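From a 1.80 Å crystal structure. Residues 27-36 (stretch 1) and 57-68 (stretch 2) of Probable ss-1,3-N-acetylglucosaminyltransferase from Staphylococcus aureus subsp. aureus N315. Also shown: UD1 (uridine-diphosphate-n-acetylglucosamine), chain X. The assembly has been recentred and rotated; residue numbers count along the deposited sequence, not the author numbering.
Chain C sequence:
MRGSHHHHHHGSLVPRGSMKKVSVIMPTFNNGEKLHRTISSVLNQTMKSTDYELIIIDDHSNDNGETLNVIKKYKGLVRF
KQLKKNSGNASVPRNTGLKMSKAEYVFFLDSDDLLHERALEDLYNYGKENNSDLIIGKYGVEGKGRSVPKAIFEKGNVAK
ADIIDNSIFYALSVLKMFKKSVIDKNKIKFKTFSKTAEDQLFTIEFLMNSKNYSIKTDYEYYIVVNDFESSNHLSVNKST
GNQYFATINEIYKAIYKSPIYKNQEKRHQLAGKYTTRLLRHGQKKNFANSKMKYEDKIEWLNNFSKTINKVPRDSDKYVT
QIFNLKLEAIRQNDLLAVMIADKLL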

ATOM      1  N   PRO C  27     -46.036  -1.048 -12.067  1.00 35.85           N
ATOM      2  CA  PRO C  27     -45.834   0.192 -12.812  1.00 38.16           C
ATOM      3  C   PRO C  27     -45.476  -0.132 -14.269  1.00 35.91           C
ATOM      4  O   PRO C  27     -44.796  -1.123 -14.519  1.00 38.94           O
ATOM      5  CB  PRO C  27     -44.665   0.856 -12.077  1.00 34.52           C
ATOM      6  CG  PRO C  27     -43.868  -0.301 -11.539  1.00 39.01           C
ATOM      7  CD  PRO C  27     -44.893  -1.362 -11.194  1.00 34.08           C
ATOM      8  N   THR C  28     -45.969   0.687 -15.202  1.00 35.28           N
ATOM      9  CA  THR C  28     -45.690   0.545 -16.630  1.00 35.68           C
ATOM     10  C   THR C  28     -45.170   1.882 -17.174  1.00 36.79           C
ATOM     11  O   THR C  28     -45.471   2.943 -16.629  1.00 41.44           O
ATOM     12  CB  THR C  28     -46.932   0.077 -17.404  1.00 41.46           C
ATOM     13  OG1 THR C  28     -47.971   1.051 -17.288  1.00 36.91           O
ATOM     14  CG2 THR C  28     -47.456  -1.259 -16.922  1.00 40.42           C
ATOM     15  N   PHE C  29     -44.373   1.802 -18.243  1.00 36.31           N
ATOM     16  CA  PHE C  29     -43.907   2.967 -18.976  1.00 38.48           C
ATOM     17  C   PHE C  29     -43.385   2.531 -20.351  1.00 35.73           C
ATOM     18  O   PHE C  29     -42.349   1.869 -20.445  1.00 42.94           O
ATOM     19  CB  PHE C  29     -42.826   3.710 -18.190  1.00 44.44           C
ATOM     20  CG  PHE C  29     -42.286   4.914 -18.917  1.00 46.79           C
ATOM     21  CD1 PHE C  29     -43.088   6.030 -19.116  1.00 47.41           C
ATOM     22  CD2 PHE C  29     -40.996   4.919 -19.427  1.00 47.37           C
ATOM     23  CE1 PHE C  29     -42.602   7.136 -19.796  1.00 50.13           C
ATOM     24  CE2 PHE C  29     -40.511   6.030 -20.101  1.00 49.03           C
ATOM     25  CZ  PHE C  29     -41.315   7.134 -20.285  1.00 54.29           C
ATOM     26  N   ASN C  30     -44.146   2.866 -21.400  1.00 39.93           N
ATOM     27  CA  ASN C  30     -43.770   2.642 -22.809  1.00 44.02           C
ATOM     28  C   ASN C  30     -43.459   1.169 -23.087  1.00 42.61           C
ATOM     29  O   ASN C  30     -42.505   0.860 -23.803  1.00 44.79           O
ATOM     30  CB  ASN C  30     -42.570   3.498 -23.214  1.00 46.60           C
ATOM     31  CG  ASN C  30     -42.912   4.966 -23.321  1.00 47.93           C
ATOM     32  OD1 ASN C  30     -44.062   5.355 -23.128  1.00 49.48           O
ATOM     33  ND2 ASN C  30     -41.918   5.777 -23.637  1.00 50.84           N
ATOM     34  N   ASN C  31     -44.275   0.262 -22.542  1.00 41.04           N
ATOM     35  CA  ASN C  31     -44.070  -1.171 -22.750  1.00 38.36           C
ATOM     36  C   ASN C  31     -44.651  -1.589 -24.108  1.00 41.41           C
ATOM     37  O   ASN C  31     -44.096  -2.453 -24.784  1.00 42.24           O
ATOM     38  CB  ASN C  31     -44.670  -1.987 -21.605  1.00 43.41           C
ATOM     39  CG  ASN C  31     -44.112  -1.566 -20.264  1.00 40.83           C
ATOM     40  OD1 ASN C  31     -44.665  -0.689 -19.607  1.00 41.81           O
ATOM     41  ND2 ASN C  31     -42.988  -2.141 -19.878  1.00 42.79           N
ATOM     42  N   GLY C  32     -45.773  -0.972 -24.494  1.00 41.65           N
ATOM     43  CA  GLY C  32     -46.484  -1.334 -25.715  1.00 44.22           C
ATOM     44  C   GLY C  32     -46.977  -2.770 -25.659  1.00 42.57           C
ATOM     45  O   GLY C  32     -47.319  -3.269 -24.584  1.00 35.46           O
ATOM     46  N   GLU C  33     -46.951  -3.439 -26.817  1.00 38.98           N
ATOM     47  CA  GLU C  33     -47.610  -4.728 -27.031  1.00 39.30           C
ATOM     48  C   GLU C  33     -46.907  -5.852 -26.253  1.00 41.48           C
ATOM     49  O   GLU C  33     -47.535  -6.867 -25.967  1.00 38.73           O
ATOM     50  CB  GLU C  33     -47.677  -5.042 -28.528  1.00 42.05           C
ATOM     51  CG  GLU C  33     -48.638  -4.147 -29.293  1.00 45.95           C
ATOM     52  N   LYS C  34     -45.624  -5.667 -25.903  1.00 40.11           N
ATOM     53  CA  LYS C  34     -44.861  -6.633 -25.080  1.00 40.04           C
ATOM     54  C   LYS C  34     -45.539  -6.870 -23.717  1.00 42.91           C
ATOM     55  O   LYS C  34     -45.361  -7.933 -23.104  1.00 38.63           O
ATOM     56  CB  LYS C  34     -43.422  -6.144 -24.874  1.00 45.39           C
ATOM     57  CG  LYS C  34     -42.520  -6.211 -26.101  1.00 48.97           C
ATOM     58  CD  LYS C  34     -41.115  -5.692 -25.857  1.00 50.82           C
ATOM     59  N   LEU C  35     -46.312  -5.886 -23.239  1.00 35.55           N
ATOM     60  CA  LEU C  35     -46.945  -5.927 -21.918  1.00 37.68           C
ATOM     61  C   LEU C  35     -47.997  -7.048 -21.811  1.00 35.93           C
ATOM     62  O   LEU C  35     -48.280  -7.507 -20.699  1.00 31.86           O
ATOM     63  CB  LEU C  35     -47.564  -4.553 -21.636  1.00 35.90           C
ATOM     64  CG  LEU C  35     -48.204  -4.386 -20.260  1.00 35.36           C
ATOM     65  CD1 LEU C  35     -47.195  -4.658 -19.155  1.00 38.55           C
ATOM     66  CD2 LEU C  35     -48.804  -3.000 -20.101  1.00 35.10           C
ATOM     67  N   HIS C  36     -48.593  -7.480 -22.935  1.00 34.57           N
ATOM     68  CA  HIS C  36     -49.610  -8.559 -22.927  1.00 33.24           C
ATOM     69  C   HIS C  36     -49.089  -9.793 -22.176  1.00 28.98           C
ATOM     70  O   HIS C  36     -49.821 -10.405 -21.369  1.00 33.48           O
ATOM     71  CB  HIS C  36     -50.024  -8.964 -24.350  1.00 37.32           C
ATOM     72  CG  HIS C  36     -50.968  -8.011 -24.999  1.00 39.82           C
ATOM     73  ND1 HIS C  36     -52.253  -7.821 -24.535  1.00 38.89           N
ATOM     74  CD2 HIS C  36     -50.823  -7.200 -26.071  1.00 41.53           C
ATOM     75  CE1 HIS C  36     -52.863  -6.934 -25.295  1.00 45.47           C
ATOM     76  NE2 HIS C  36     -52.006  -6.534 -26.244  1.00 42.32           N
ATOM     77  N   ILE C  57     -50.235   0.803 -12.665  1.00 43.04           N
ATOM     78  CA  ILE C  57     -50.031   2.233 -12.590  1.00 43.97           C
ATOM     79  C   ILE C  57     -49.133   2.658 -13.749  1.00 44.40           C
ATOM     80  O   ILE C  57     -47.963   2.367 -13.730  1.00 44.12           O
ATOM     81  CB  ILE C  57     -49.407   2.639 -11.249  1.00 43.51           C
ATOM     82  CG1 ILE C  57     -50.091   1.954 -10.068  1.00 43.16           C
ATOM     83  CG2 ILE C  57     -49.408   4.160 -11.135  1.00 44.48           C
ATOM     84  CD1 ILE C  57     -51.502   2.421  -9.837  1.00 44.42           C
ATOM     85  N   ASP C  58     -49.689   3.375 -14.726  1.00 46.08           N
ATOM     86  CA  ASP C  58     -48.906   3.789 -15.883  1.00 47.04           C
ATOM     87  C   ASP C  58     -48.257   5.158 -15.633  1.00 48.10           C
ATOM     88  O   ASP C  58     -48.942   6.149 -15.360  1.00 48.82           O
ATOM     89  CB  ASP C  58     -49.735   3.822 -17.159  1.00 48.08           C
ATOM     90  CG  ASP C  58     -48.878   4.188 -18.352  1.00 48.79           C
ATOM     91  OD1 ASP C  58     -48.055   3.341 -18.767  1.00 48.31           O
ATOM     92  OD2 ASP C  58     -48.986   5.339 -18.797  1.00 50.25           O
ATOM     93  N   ASP C  59     -46.928   5.204 -15.770  1.00 48.32           N
ATOM     94  CA  ASP C  59     -46.137   6.398 -15.417  1.00 49.39           C
ATOM     95  C   ASP C  59     -46.111   7.361 -16.615  1.00 51.31           C
ATOM     96  O   ASP C  59     -45.047   7.754 -17.089  1.00 51.77           O
ATOM     97  CB  ASP C  59     -44.740   6.009 -14.926  1.00 48.23           C
ATOM     98  CG  ASP C  59     -44.033   7.066 -14.086  1.00 48.20           C
ATOM     99  OD1 ASP C  59     -44.677   8.080 -13.727  1.00 48.52           O
ATOM    100  OD2 ASP C  59     -42.846   6.865 -13.787  1.00 46.65           O
ATOM    101  N   HIS C  60     -47.312   7.751 -17.056  1.00 53.51           N
ATOM    102  CA  HIS C  60     -47.566   8.643 -18.194  1.00 55.80           C
ATOM    103  C   HIS C  60     -46.718   8.235 -19.410  1.00 56.18           C
ATOM    104  O   HIS C  60     -45.847   8.988 -19.856  1.00 56.23           O
ATOM    105  CB  HIS C  60     -47.370  10.118 -17.794  1.00 57.08           C
ATOM    106  CG  HIS C  60     -48.177  11.045 -18.648  1.00 59.00           C
ATOM    107  ND1 HIS C  60     -47.609  11.866 -19.594  1.00 60.66           N
ATOM    108  CD2 HIS C  60     -49.507  11.254 -18.722  1.00 60.40           C
ATOM    109  CE1 HIS C  60     -48.552  12.558 -20.204  1.00 62.62           C
ATOM    110  NE2 HIS C  60     -49.734  12.186 -19.699  1.00 62.39           N
ATOM    111  N   SER C  61     -46.994   7.038 -19.944  1.00 55.53           N
ATOM    112  CA  SER C  61     -46.397   6.564 -21.189  1.00 56.28           C
ATOM    113  C   SER C  61     -46.617   7.620 -22.276  1.00 58.51           C
ATOM    114  O   SER C  61     -47.646   8.308 -22.269  1.00 58.44           O
ATOM    115  CB  SER C  61     -46.984   5.233 -21.601  1.00 55.82           C
ATOM    116  OG  SER C  61     -46.618   4.208 -20.692  1.00 54.78           O
ATOM    117  N   ASN C  62     -45.680   7.712 -23.223  1.00 59.67           N
ATOM    118  CA  ASN C  62     -45.796   8.682 -24.323  1.00 63.22           C
ATOM    119  C   ASN C  62     -45.576   7.995 -25.685  1.00 63.55           C
ATOM    120  O   ASN C  62     -45.149   8.646 -26.636  1.00 67.39           O
ATOM    121  CB  ASN C  62     -44.827   9.847 -24.106  1.00 65.05           C
ATOM    122  CG  ASN C  62     -43.409   9.368 -23.895  1.00 65.64           C
ATOM    123  OD1 ASN C  62     -42.973   8.424 -24.548  1.00 68.22           O
ATOM    124  ND2 ASN C  62     -42.689   9.993 -22.979  1.00 66.91           N
ATOM    125  N   ASP C  63     -45.936   6.709 -25.795  1.00 60.90           N
ATOM    126  CA  ASP C  63     -45.606   5.870 -26.955  1.00 60.37           C
ATOM    127  C   ASP C  63     -46.780   5.803 -27.946  1.00 61.37           C
ATOM    128  O   ASP C  63     -47.184   4.713 -28.364  1.00 60.72           O
ATOM    129  CB  ASP C  63     -45.171   4.474 -26.502  1.00 58.76           C
ATOM    130  CG  ASP C  63     -46.195   3.698 -25.684  1.00 57.34           C
ATOM    131  OD1 ASP C  63     -47.185   4.305 -25.194  1.00 56.40           O
ATOM    132  OD2 ASP C  63     -45.998   2.484 -25.546  1.00 56.49           O
ATOM    133  N   ASN C  64     -47.289   6.976 -28.347  1.00 62.41           N
ATOM    134  CA  ASN C  64     -48.401   7.124 -29.298  1.00 63.33           C
ATOM    135  C   ASN C  64     -49.600   6.263 -28.872  1.00 62.04           C
ATOM    136  O   ASN C  64     -50.278   5.687 -29.723  1.00 62.75           O
ATOM    137  CB  ASN C  64     -47.995   6.777 -30.736  1.00 64.69           C
ATOM    138  N   GLY C  65     -49.853   6.184 -27.560  1.00 59.85           N
ATOM    139  CA  GLY C  65     -51.049   5.547 -27.014  1.00 58.25           C
ATOM    140  C   GLY C  65     -50.963   4.025 -26.932  1.00 56.61           C
ATOM    141  O   GLY C  65     -51.934   3.389 -26.502  1.00 55.58           O
ATOM    142  N   GLU C  66     -49.811   3.438 -27.293  1.00 55.66           N
ATOM    143  CA  GLU C  66     -49.666   1.980 -27.444  1.00 54.61           C
ATOM    144  C   GLU C  66     -49.887   1.278 -26.096  1.00 52.53           C
ATOM    145  O   GLU C  66     -50.696   0.360 -26.025  1.00 51.72           O
ATOM    146  CB  GLU C  66     -48.298   1.596 -28.016  1.00 54.80           C
ATOM    147  CG  GLU C  66     -48.135   1.921 -29.490  1.00 56.79           C
ATOM    148  N   THR C  67     -49.156   1.699 -25.050  1.00 51.46           N
ATOM    149  CA  THR C  67     -49.215   1.038 -23.726  1.00 49.90           C
ATOM    150  C   THR C  67     -50.623   1.179 -23.134  1.00 49.37           C
ATOM    151  O   THR C  67     -51.189   0.224 -22.585  1.00 47.85           O
ATOM    152  CB  THR C  67     -48.165   1.589 -22.752  1.00 49.21           C
ATOM    153  OG1 THR C  67     -46.868   1.372 -23.301  1.00 49.66           O
ATOM    154  CG2 THR C  67     -48.220   0.941 -21.384  1.00 47.88           C
ATOM    155  N   LEU C  68     -51.197   2.379 -23.251  1.00 50.41           N
ATOM    156  CA  LEU C  68     -52.495   2.612 -22.662  1.00 50.71           C
ATOM    157  C   LEU C  68     -53.539   1.750 -23.386  1.00 50.96           C
ATOM    158  O   LEU C  68     -54.430   1.187 -22.749  1.00 50.07           O
ATOM    159  CB  LEU C  68     -52.847   4.097 -22.731  1.00 52.13           C
ATOM    160  CG  LEU C  68     -54.059   4.486 -21.890  1.00 52.57           C
TER
HETATM  161  C1' UD1 X 403     -34.024  -2.881 -12.226  1.00 45.54           C
HETATM  162  C2' UD1 X 403     -33.743  -3.890 -11.109  1.00 45.67           C
HETATM  163  C3' UD1 X 403     -35.059  -4.357 -10.489  1.00 44.33           C
HETATM  164  C4' UD1 X 403     -35.865  -3.145 -10.028  1.00 39.81           C
HETATM  165  C5' UD1 X 403     -35.991  -2.087 -11.128  1.00 43.80           C
HETATM  166  C6' UD1 X 403     -36.689  -0.816 -10.633  1.00 43.25           C
HETATM  167  C7' UD1 X 403     -31.713  -5.269 -11.368  1.00 54.51           C
HETATM  168  C8' UD1 X 403     -31.140  -6.518 -11.983  1.00 53.03           C
HETATM  169  N2' UD1 X 403     -33.001  -5.032 -11.628  1.00 48.62           N
HETATM  170  O1' UD1 X 403     -34.819  -3.543 -13.215  1.00 41.17           O
HETATM  171  O3' UD1 X 403     -34.796  -5.239  -9.386  1.00 41.42           O
HETATM  172  O4' UD1 X 403     -37.169  -3.583  -9.644  1.00 37.83           O
HETATM  173  O5' UD1 X 403     -34.706  -1.747 -11.688  1.00 39.30           O
HETATM  174  O6' UD1 X 403     -36.078  -0.287  -9.460  1.00 49.02           O
HETATM  175  O7' UD1 X 403     -31.042  -4.529 -10.669  1.00 52.28           O
HETATM  176  N1  UD1 X 403     -40.859   2.352 -14.799  1.00 43.21           N
HETATM  177  C2  UD1 X 403     -41.665   3.416 -14.355  1.00 36.81           C
HETATM  178  N3  UD1 X 403     -41.430   4.666 -14.735  1.00 46.02           N
HETATM  179  C4  UD1 X 403     -40.426   4.950 -15.556  1.00 43.77           C
HETATM  180  C5  UD1 X 403     -39.600   3.926 -16.023  1.00 43.07           C
HETATM  181  C6  UD1 X 403     -39.825   2.607 -15.623  1.00 39.57           C
HETATM  182  O2  UD1 X 403     -42.614   3.217 -13.585  1.00 37.96           O
HETATM  183  O4  UD1 X 403     -40.267   6.145 -15.890  1.00 40.89           O
HETATM  184  C1B UD1 X 403     -41.186   1.011 -14.312  1.00 36.80           C
HETATM  185  C2B UD1 X 403     -41.148  -0.068 -15.380  1.00 37.68           C
HETATM  186  O2' UD1 X 403     -42.332  -0.048 -16.169  1.00 37.46           O
HETATM  187  C3B UD1 X 403     -40.994  -1.321 -14.533  1.00 38.10           C
HETATM  188  C4B UD1 X 403     -40.200  -0.843 -13.319  1.00 39.43           C
HETATM  189  O4B UD1 X 403     -40.263   0.592 -13.308  1.00 38.10           O
HETATM  190  O3B UD1 X 403     -42.275  -1.810 -14.115  1.00 35.30           O
HETATM  191  C5B UD1 X 403     -38.740  -1.256 -13.372  1.00 41.26           C
HETATM  192  O5B UD1 X 403     -38.241  -0.990 -14.676  1.00 40.23           O
HETATM  193  PA  UD1 X 403     -37.381  -2.063 -15.492  1.00 37.58           P
HETATM  194  O1A UD1 X 403     -37.076  -1.417 -16.805  1.00 41.65           O
HETATM  195  O2A UD1 X 403     -37.976  -3.467 -15.417  1.00 34.83           O
HETATM  196  O3A UD1 X 403     -36.056  -2.040 -14.622  1.00 38.44           O
HETATM  197  PB  UD1 X 403     -34.887  -3.118 -14.747  1.00 37.33           P
HETATM  198  O1B UD1 X 403     -33.639  -2.388 -15.135  1.00 40.70           O
HETATM  199  O2B UD1 X 403     -35.298  -4.339 -15.558  1.00 35.20           O

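Two hydroxyls, those of Ser61 and Thr67, knit the loop after one strand to the loop and helix after its neighbour, each accepting a backbone N-H from stretch 1 while donating to an aspartate of its own stretch. Ser61 OG receives Asn30 N at 2.9 Å, nearly linear at 173°, and gives its proton to Asp58 OD1 at 2.6 Å. Thr67 OG1 receives Gly32 N at 2.8 Å and donates to Asp63 OD2 at 2.7 Å; the carboxylates thus fix both hydroxyls with their lone pairs turned to the incoming amides. Asp58 OD1 serves twice, since Thr28 OG1 also donates to it at 2.7 Å, and Asp58 OD2 holds Ser61 N at 2.9 Å.

Upstream, the strands run parallel, pairing Pro27 with Ile57 and Thr28 with Asp58. Thr28 N donates to Ile57 O (3.0 Å), and Asp59 N returns a nearly straight bond to Thr28 O (2.8 Å). Ile57 O also receives a CA-H...O contact from Pro27 CA at 3.2 Å, beside the bond from Thr28 N.

Beyond the strands the side chain of Asn30, whose CA-to-CB bond points away, bends back to clamp Asn62: Asn30 OD1 accepts Asn62 N at 2.9 Å, and Asn30 ND2 donates to Asn62 OD1 at 3.0 Å. Gly32 adopts a positive phi of 62°, favourable to glycine, and its CA lies 4.1 Å from Glu66 CB. Leu35 CD2 adds an apolar contact with Thr67 CG2 at 4.2 Å.

The nucleotide sugar uses both stretches. Pro27 O accepts UD1 O3B at 2.6 Å and UD1 O2' at 3.2 Å, while Asp59 OD2 takes the uracil N3 of UD1 at 2.8 Å. UD1 O4 lies over one face of the Phe29 ring, whose edge meets His60 O, 3.7 Å from Phe29 CE1.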